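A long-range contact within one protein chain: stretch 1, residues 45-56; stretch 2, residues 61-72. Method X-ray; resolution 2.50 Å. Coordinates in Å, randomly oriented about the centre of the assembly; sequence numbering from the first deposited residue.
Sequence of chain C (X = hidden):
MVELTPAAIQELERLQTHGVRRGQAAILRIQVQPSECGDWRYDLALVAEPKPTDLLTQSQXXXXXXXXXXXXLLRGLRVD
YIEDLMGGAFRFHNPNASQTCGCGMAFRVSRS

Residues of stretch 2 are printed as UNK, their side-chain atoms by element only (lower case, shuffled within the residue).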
ATOM      1  N   ALA C  45       8.928   3.917 -18.240  1.00 64.49           N
ATOM      2  CA  ALA C  45       9.776   2.954 -18.917  1.00 61.94           C
ATOM      3  C   ALA C  45       9.778   3.193 -20.436  1.00 61.84           C
ATOM      4  O   ALA C  45       8.790   3.600 -21.037  1.00 61.67           O
ATOM      5  CB  ALA C  45       9.297   1.634 -18.619  1.00 61.22           C
ATOM      6  N   LEU C  46      10.911   2.984 -21.081  1.00 62.19           N
ATOM      7  CA  LEU C  46      10.877   2.874 -22.532  1.00 61.91           C
ATOM      8  C   LEU C  46      10.534   1.452 -22.817  1.00 61.74           C
ATOM      9  O   LEU C  46      11.086   0.547 -22.180  1.00 61.67           O
ATOM     10  CB  LEU C  46      12.238   3.103 -23.114  1.00 61.71           C
ATOM     11  CG  LEU C  46      12.839   4.446 -22.782  1.00 62.40           C
ATOM     12  CD1 LEU C  46      14.377   4.350 -22.986  1.00 59.43           C
ATOM     13  CD2 LEU C  46      12.157   5.536 -23.635  1.00 60.89           C
ATOM     14  N   VAL C  47       9.639   1.219 -23.759  1.00 61.47           N
ATOM     15  CA  VAL C  47       9.160  -0.157 -23.942  1.00 60.96           C
ATOM     16  C   VAL C  47       9.135  -0.460 -25.406  1.00 60.69           C
ATOM     17  O   VAL C  47       9.244   0.444 -26.217  1.00 60.29           O
ATOM     18  CB  VAL C  47       7.721  -0.345 -23.290  1.00 61.13           C
ATOM     19  CG1 VAL C  47       7.810  -0.341 -21.799  1.00 56.48           C
ATOM     20  CG2 VAL C  47       6.795   0.747 -23.750  1.00 60.75           C
ATOM     21  N   ALA C  48       8.969  -1.715 -25.770  1.00 61.35           N
ATOM     22  CA  ALA C  48       9.061  -2.020 -27.203  1.00 61.95           C
ATOM     23  C   ALA C  48       7.764  -1.689 -27.924  1.00 62.13           C
ATOM     24  O   ALA C  48       7.743  -1.328 -29.119  1.00 62.01           O
ATOM     25  CB  ALA C  48       9.456  -3.461 -27.443  1.00 61.47           C
ATOM     26  N   GLU C  49       6.687  -1.838 -27.174  1.00 62.17           N
ATOM     27  CA  GLU C  49       5.362  -1.660 -27.680  1.00 63.28           C
ATOM     28  C   GLU C  49       4.511  -1.402 -26.441  1.00 63.77           C
ATOM     29  O   GLU C  49       4.966  -1.564 -25.286  1.00 64.29           O
ATOM     30  CB  GLU C  49       4.908  -2.914 -28.440  1.00 63.78           C
ATOM     31  CG  GLU C  49       4.621  -4.028 -27.467  1.00 65.71           C
ATOM     32  CD  GLU C  49       4.894  -5.371 -28.029  1.00 65.53           C
ATOM     33  OE1 GLU C  49       4.941  -5.486 -29.276  1.00 67.17           O
ATOM     34  OE2 GLU C  49       5.056  -6.306 -27.202  1.00 65.40           O
ATOM     35  N   PRO C  50       3.301  -0.897 -26.638  1.00 63.76           N
ATOM     36  CA  PRO C  50       2.604  -0.715 -25.372  1.00 64.04           C
ATOM     37  C   PRO C  50       1.639  -1.885 -25.229  1.00 65.12           C
ATOM     38  O   PRO C  50       1.409  -2.619 -26.233  1.00 64.56           O
ATOM     39  CB  PRO C  50       1.867   0.585 -25.591  1.00 63.41           C
ATOM     40  CG  PRO C  50       1.636   0.617 -27.149  1.00 63.63           C
ATOM     41  CD  PRO C  50       2.538  -0.406 -27.792  1.00 62.73           C
ATOM     42  N   LYS C  51       1.129  -2.084 -24.011  1.00 65.92           N
ATOM     43  CA  LYS C  51       0.101  -3.079 -23.726  1.00 67.86           C
ATOM     44  C   LYS C  51      -1.148  -2.677 -24.507  1.00 68.67           C
ATOM     45  O   LYS C  51      -1.482  -1.475 -24.543  1.00 67.73           O
ATOM     46  CB  LYS C  51      -0.172  -3.107 -22.226  1.00 68.33           C
ATOM     47  CG  LYS C  51       0.986  -3.706 -21.503  1.00 71.37           C
ATOM     48  CD  LYS C  51       0.692  -3.864 -20.035  1.00 78.23           C
ATOM     49  CE  LYS C  51       1.902  -4.561 -19.330  1.00 81.62           C
ATOM     50  NZ  LYS C  51       3.026  -3.596 -18.929  1.00 83.83           N
ATOM     51  N   PRO C  52      -1.838  -3.663 -25.156  1.00 69.76           N
ATOM     52  CA  PRO C  52      -2.915  -3.288 -26.141  1.00 70.92           C
ATOM     53  C   PRO C  52      -3.903  -2.235 -25.576  1.00 71.63           C
ATOM     54  O   PRO C  52      -4.373  -1.337 -26.266  1.00 71.86           O
ATOM     55  CB  PRO C  52      -3.629  -4.618 -26.461  1.00 70.86           C
ATOM     56  CG  PRO C  52      -2.770  -5.732 -25.856  1.00 71.27           C
ATOM     57  CD  PRO C  52      -1.677  -5.119 -24.977  1.00 69.57           C
ATOM     58  N   THR C  53      -4.111  -2.339 -24.279  1.00 72.54           N
ATOM     59  CA  THR C  53      -5.069  -1.597 -23.508  1.00 73.11           C
ATOM     60  C   THR C  53      -4.664  -0.169 -23.022  1.00 72.55           C
ATOM     61  O   THR C  53      -5.474   0.544 -22.416  1.00 72.93           O
ATOM     62  CB  THR C  53      -5.430  -2.495 -22.299  1.00 74.19           C
ATOM     63  OG1 THR C  53      -6.094  -1.701 -21.318  1.00 76.13           O
ATOM     64  CG2 THR C  53      -4.144  -3.175 -21.663  1.00 73.99           C
ATOM     65  N   ASP C  54      -3.430   0.265 -23.287  1.00 71.44           N
ATOM     66  CA  ASP C  54      -2.965   1.578 -22.829  1.00 69.27           C
ATOM     67  C   ASP C  54      -3.553   2.709 -23.667  1.00 68.54           C
ATOM     68  O   ASP C  54      -3.987   2.533 -24.823  1.00 67.75           O
ATOM     69  CB  ASP C  54      -1.444   1.706 -22.981  1.00 69.41           C
ATOM     70  CG  ASP C  54      -0.642   0.856 -22.011  1.00 68.62           C
ATOM     71  OD1 ASP C  54      -1.202   0.489 -20.945  1.00 74.34           O
ATOM     72  OD2 ASP C  54       0.564   0.583 -22.321  1.00 61.69           O
ATOM     73  N   LEU C  55      -3.466   3.898 -23.101  1.00 67.07           N
ATOM     74  CA  LEU C  55      -3.930   5.086 -23.790  1.00 66.75           C
ATOM     75  C   LEU C  55      -2.798   5.809 -24.445  1.00 67.10           C
ATOM     76  O   LEU C  55      -1.897   6.361 -23.793  1.00 66.98           O
ATOM     77  CB  LEU C  55      -4.771   6.006 -22.880  1.00 66.15           C
ATOM     78  CG  LEU C  55      -6.027   5.223 -22.408  1.00 65.59           C
ATOM     79  CD1 LEU C  55      -6.676   5.842 -21.225  1.00 60.76           C
ATOM     80  CD2 LEU C  55      -7.075   4.885 -23.575  1.00 68.68           C
ATOM     81  N   LEU C  56      -2.863   5.804 -25.766  1.00 67.08           N
ATOM     82  CA  LEU C  56      -1.795   6.353 -26.567  1.00 66.97           C
ATOM     83  C   LEU C  56      -1.907   7.863 -26.732  1.00 67.19           C
ATOM     84  O   LEU C  56      -3.012   8.391 -26.828  1.00 67.13           O
ATOM     85  CB  LEU C  56      -1.780   5.612 -27.923  1.00 66.13           C
ATOM     86  CG  LEU C  56      -1.700   4.137 -27.517  1.00 65.62           C
ATOM     87  CD1 LEU C  56      -1.889   3.149 -28.634  1.00 64.59           C
ATOM     88  CD2 LEU C  56      -0.427   3.829 -26.723  1.00 62.70           C
ATOM     89  N   UNK C  61       7.010  12.928 -32.609  1.00 70.96           N
ATOM     90  CA  UNK C  61       7.576  11.699 -33.160  1.00 69.12           C
ATOM     91  C   UNK C  61       7.805  10.668 -32.067  1.00 68.05           C
ATOM     92  O   UNK C  61       8.674   9.796 -32.216  1.00 68.04           O
ATOM     93  N   UNK C  62       7.062  10.800 -30.962  1.00 66.29           N
ATOM     94  CA  UNK C  62       7.147   9.886 -29.836  1.00 64.71           C
ATOM     95  C   UNK C  62       5.824   9.407 -29.403  1.00 64.98           C
ATOM     96  O   UNK C  62       4.917  10.200 -29.167  1.00 65.15           O
ATOM     97  c   UNK C  62       9.926   9.470 -27.908  1.00 61.99           C
ATOM     98  c   UNK C  62      11.274   9.671 -28.274  1.00 60.79           C
ATOM     99  c   UNK C  62      10.015  11.121 -29.391  1.00 61.60           C
ATOM    100  c   UNK C  62       9.155  10.411 -28.636  1.00 62.73           C
ATOM    101  c   UNK C  62      10.665   7.728 -26.436  1.00 63.05           C
ATOM    102  n   UNK C  62      11.292  10.698 -29.171  1.00 61.34           N
ATOM    103  c   UNK C  62      12.321   8.928 -27.741  1.00 60.72           C
ATOM    104  c   UNK C  62       7.750  10.547 -28.616  1.00 63.80           C
ATOM    105  c   UNK C  62       9.618   8.480 -26.973  1.00 61.79           C
ATOM    106  c   UNK C  62      12.005   7.956 -26.833  1.00 62.64           C
ATOM    107  N   UNK C  63       5.733   8.100 -29.205  1.00 65.47           N
ATOM    108  CA  UNK C  63       4.515   7.519 -28.662  1.00 65.60           C
ATOM    109  C   UNK C  63       4.504   7.476 -27.136  1.00 66.37           C
ATOM    110  O   UNK C  63       5.463   7.045 -26.481  1.00 66.11           O
ATOM    111  c   UNK C  63       4.241   6.139 -29.236  1.00 65.77           C
ATOM    112  o   UNK C  63       4.530   6.137 -30.664  1.00 66.56           O
ATOM    113  c   UNK C  63       2.790   5.784 -28.974  1.00 63.97           C
ATOM    114  N   UNK C  64       3.408   7.951 -26.568  1.00 66.62           N
ATOM    115  CA  UNK C  64       3.326   8.021 -25.151  1.00 66.49           C
ATOM    116  C   UNK C  64       2.182   7.210 -24.660  1.00 66.74           C
ATOM    117  O   UNK C  64       1.034   7.466 -25.010  1.00 67.72           O
ATOM    118  c   UNK C  64       4.885  10.764 -26.109  1.00 67.31           C
ATOM    119  c   UNK C  64       4.571  10.117 -24.786  1.00 65.90           C
ATOM    120  c   UNK C  64       3.209   9.425 -24.692  1.00 66.24           C
ATOM    121  c   UNK C  64       2.856   9.432 -23.228  1.00 71.38           C
ATOM    122  N   UNK C  65       2.506   6.211 -23.840  1.00 67.20           N
ATOM    123  CA  UNK C  65       1.533   5.198 -23.433  1.00 66.47           C
ATOM    124  C   UNK C  65       1.203   5.340 -21.943  1.00 67.26           C
ATOM    125  O   UNK C  65       2.094   5.196 -21.081  1.00 67.53           O
ATOM    126  c   UNK C  65       2.087   3.885 -23.707  1.00 65.29           C
ATOM    127  N   UNK C  66      -0.057   5.629 -21.634  1.00 66.86           N
ATOM    128  CA  UNK C  66      -0.468   5.736 -20.257  1.00 67.81           C
ATOM    129  C   UNK C  66      -1.204   4.471 -19.853  1.00 68.86           C
ATOM    130  O   UNK C  66      -2.156   4.056 -20.537  1.00 69.77           O
ATOM    131  c   UNK C  66      -1.437   6.926 -20.113  1.00 68.94           C
ATOM    132  c   UNK C  66       0.331   8.782 -20.031  1.00 68.51           C
ATOM    133  c   UNK C  66      -0.871   8.202 -20.761  1.00 68.09           C
ATOM    134  c   UNK C  66      -1.801   7.200 -18.616  1.00 69.81           C
ATOM    135  N   UNK C  67      -0.798   3.836 -18.757  1.00 69.37           N
ATOM    136  CA  UNK C  67      -1.506   2.629 -18.275  1.00 68.32           C
ATOM    137  C   UNK C  67      -2.944   2.953 -17.944  1.00 69.10           C
ATOM    138  O   UNK C  67      -3.201   3.851 -17.172  1.00 70.00           O
ATOM    139  c   UNK C  67      -0.866   2.179 -17.057  1.00 68.14           C
ATOM    140  N   UNK C  68      -3.887   2.221 -18.498  1.00 70.37           N
ATOM    141  CA  UNK C  68      -5.328   2.578 -18.415  1.00 71.84           C
ATOM    142  C   UNK C  68      -5.906   2.738 -17.014  1.00 72.33           C
ATOM    143  O   UNK C  68      -6.779   3.579 -16.790  1.00 73.91           O
ATOM    144  c   UNK C  68      -6.174   1.629 -19.228  1.00 69.99           C
ATOM    145  N   UNK C  69      -5.416   1.974 -16.064  1.00 72.40           N
ATOM    146  CA  UNK C  69      -5.959   2.115 -14.718  1.00 73.34           C
ATOM    147  C   UNK C  69      -5.480   3.381 -14.040  1.00 71.79           C
ATOM    148  O   UNK C  69      -6.042   3.857 -13.071  1.00 72.69           O
ATOM    149  c   UNK C  69      -5.755   0.850 -13.856  1.00 74.86           C
ATOM    150  o   UNK C  69      -2.722  -0.271 -15.608  1.00 85.77           O
ATOM    151  o   UNK C  69      -2.927   0.848 -13.691  1.00 81.99           O
ATOM    152  c   UNK C  69      -3.393   0.119 -14.610  1.00 85.22           C
ATOM    153  c   UNK C  69      -4.902  -0.291 -14.507  1.00 80.86           C
ATOM    154  N   UNK C  70      -4.479   3.995 -14.609  1.00 70.32           N
ATOM    155  CA  UNK C  70      -3.970   5.199 -14.029  1.00 68.12           C
ATOM    156  C   UNK C  70      -4.379   6.428 -14.805  1.00 66.55           C
ATOM    157  O   UNK C  70      -4.058   7.502 -14.424  1.00 65.90           O
ATOM    158  c   UNK C  70      -2.502   5.090 -13.936  1.00 68.16           C
ATOM    159  N   UNK C  71      -5.080   6.256 -15.900  1.00 67.06           N
ATOM    160  CA  UNK C  71      -5.695   7.363 -16.631  1.00 68.45           C
ATOM    161  C   UNK C  71      -6.152   8.537 -15.756  1.00 68.67           C
ATOM    162  O   UNK C  71      -5.841   9.721 -16.046  1.00 68.77           O
ATOM    163  c   UNK C  71      -6.918   6.824 -17.446  1.00 67.68           C
ATOM    164  N   UNK C  72      -6.923   8.192 -14.723  1.00 68.83           N
ATOM    165  CA  UNK C  72      -7.559   9.137 -13.826  1.00 70.05           C
ATOM    166  C   UNK C  72      -6.502   9.905 -13.044  1.00 69.54           C
ATOM    167  O   UNK C  72      -6.633  11.105 -12.753  1.00 69.82           O
ATOM    168  o   UNK C  72     -10.255   5.117 -13.183  1.00 82.43           O
ATOM    169  c   UNK C  72      -9.841   6.167 -12.626  1.00 84.30           C
ATOM    170  o   UNK C  72     -10.501   6.715 -11.696  1.00 89.58           O
ATOM    171  c   UNK C  72      -8.435   8.371 -12.846  1.00 71.17           C
ATOM    172  c   UNK C  72      -8.478   6.813 -13.084  1.00 77.55           C
TER

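Position 61 has no side-chain atoms and lies out of reach of stretch 1. Its phi of 78° is positive, which by itself favours glycine: G61. Position 62 carries one carbon leading into fused five- and six-membered rings of eight carbons and one nitrogen, an indole; a carbon at the ring edge lies 3.9 Å from CD2 of L46. This is W62, whose broad hydrophobic surface suits a buried site and an apolar contact.

Position 63 has one carbon bearing an oxygen and a second carbon, and that second carbon lies 4.4 Å from CD2 of L56. By shape this is T63; a beta-branched residue is at home in a strand. At position 64, four carbons fork at the first, one arm being two carbons long. The side chain is buried and its end leads away from stretch 1, so the contact falls to the backbone, where O of 64 receives a CA-H...O contact from L56 CA at 3.4 Å. This is I64.

Position 65 shows a single carbon. Its CB is 3.8 Å from CB of P50 and 3.9 Å from CD2 of L56, while OD2 of D54 also comes within 3.9 Å. It is A65, a small methyl buried among larger neighbours. Position 66 again has four carbons forked at the first with one two-carbon arm. Its CB stands 4.4 Å from CB of L55 on the same face of the sheet, and the end of the side chain leads away into buried surroundings, as suits I66.

Position 67 has one carbon, pointing away from stretch 1, and its CA is 3.4 Å from OD1 of D54: A67, an apolar methyl in a buried site. Position 68 also has one carbon, but pointing toward stretch 1, its CB 3.4 Å from O of T53; the small A68 allows this close approach. Position 69, three carbons with two oxygens on the third, makes no contact here: E69, partly exposed, so its carboxylate can meet solvent. Position 70 has one carbon, out of reach: A70, apolar and buried. Position 71 has one carbon, its CB 3.9 Å from CD1 of L55: A71, methyl against methyl. Position 72 repeats three carbons and two oxygens, distant from stretch 1: E72, a charged residue suited to its exposed place.

The contact rests on a short antiparallel pairing. L55 N donates to I66 O, and I66 N to L55 O, both at 2.9 Å and nearly straight. The type I turn from K51 to D54, closed by D54 N to K51 O at 2.9 Å, immediately precedes this strand. Around the paired backbones, apolar contacts extend from L55 to A71 and from L56 and P50 to A65.

Stretch 2 (61-72) GWTIAIAAEAAE
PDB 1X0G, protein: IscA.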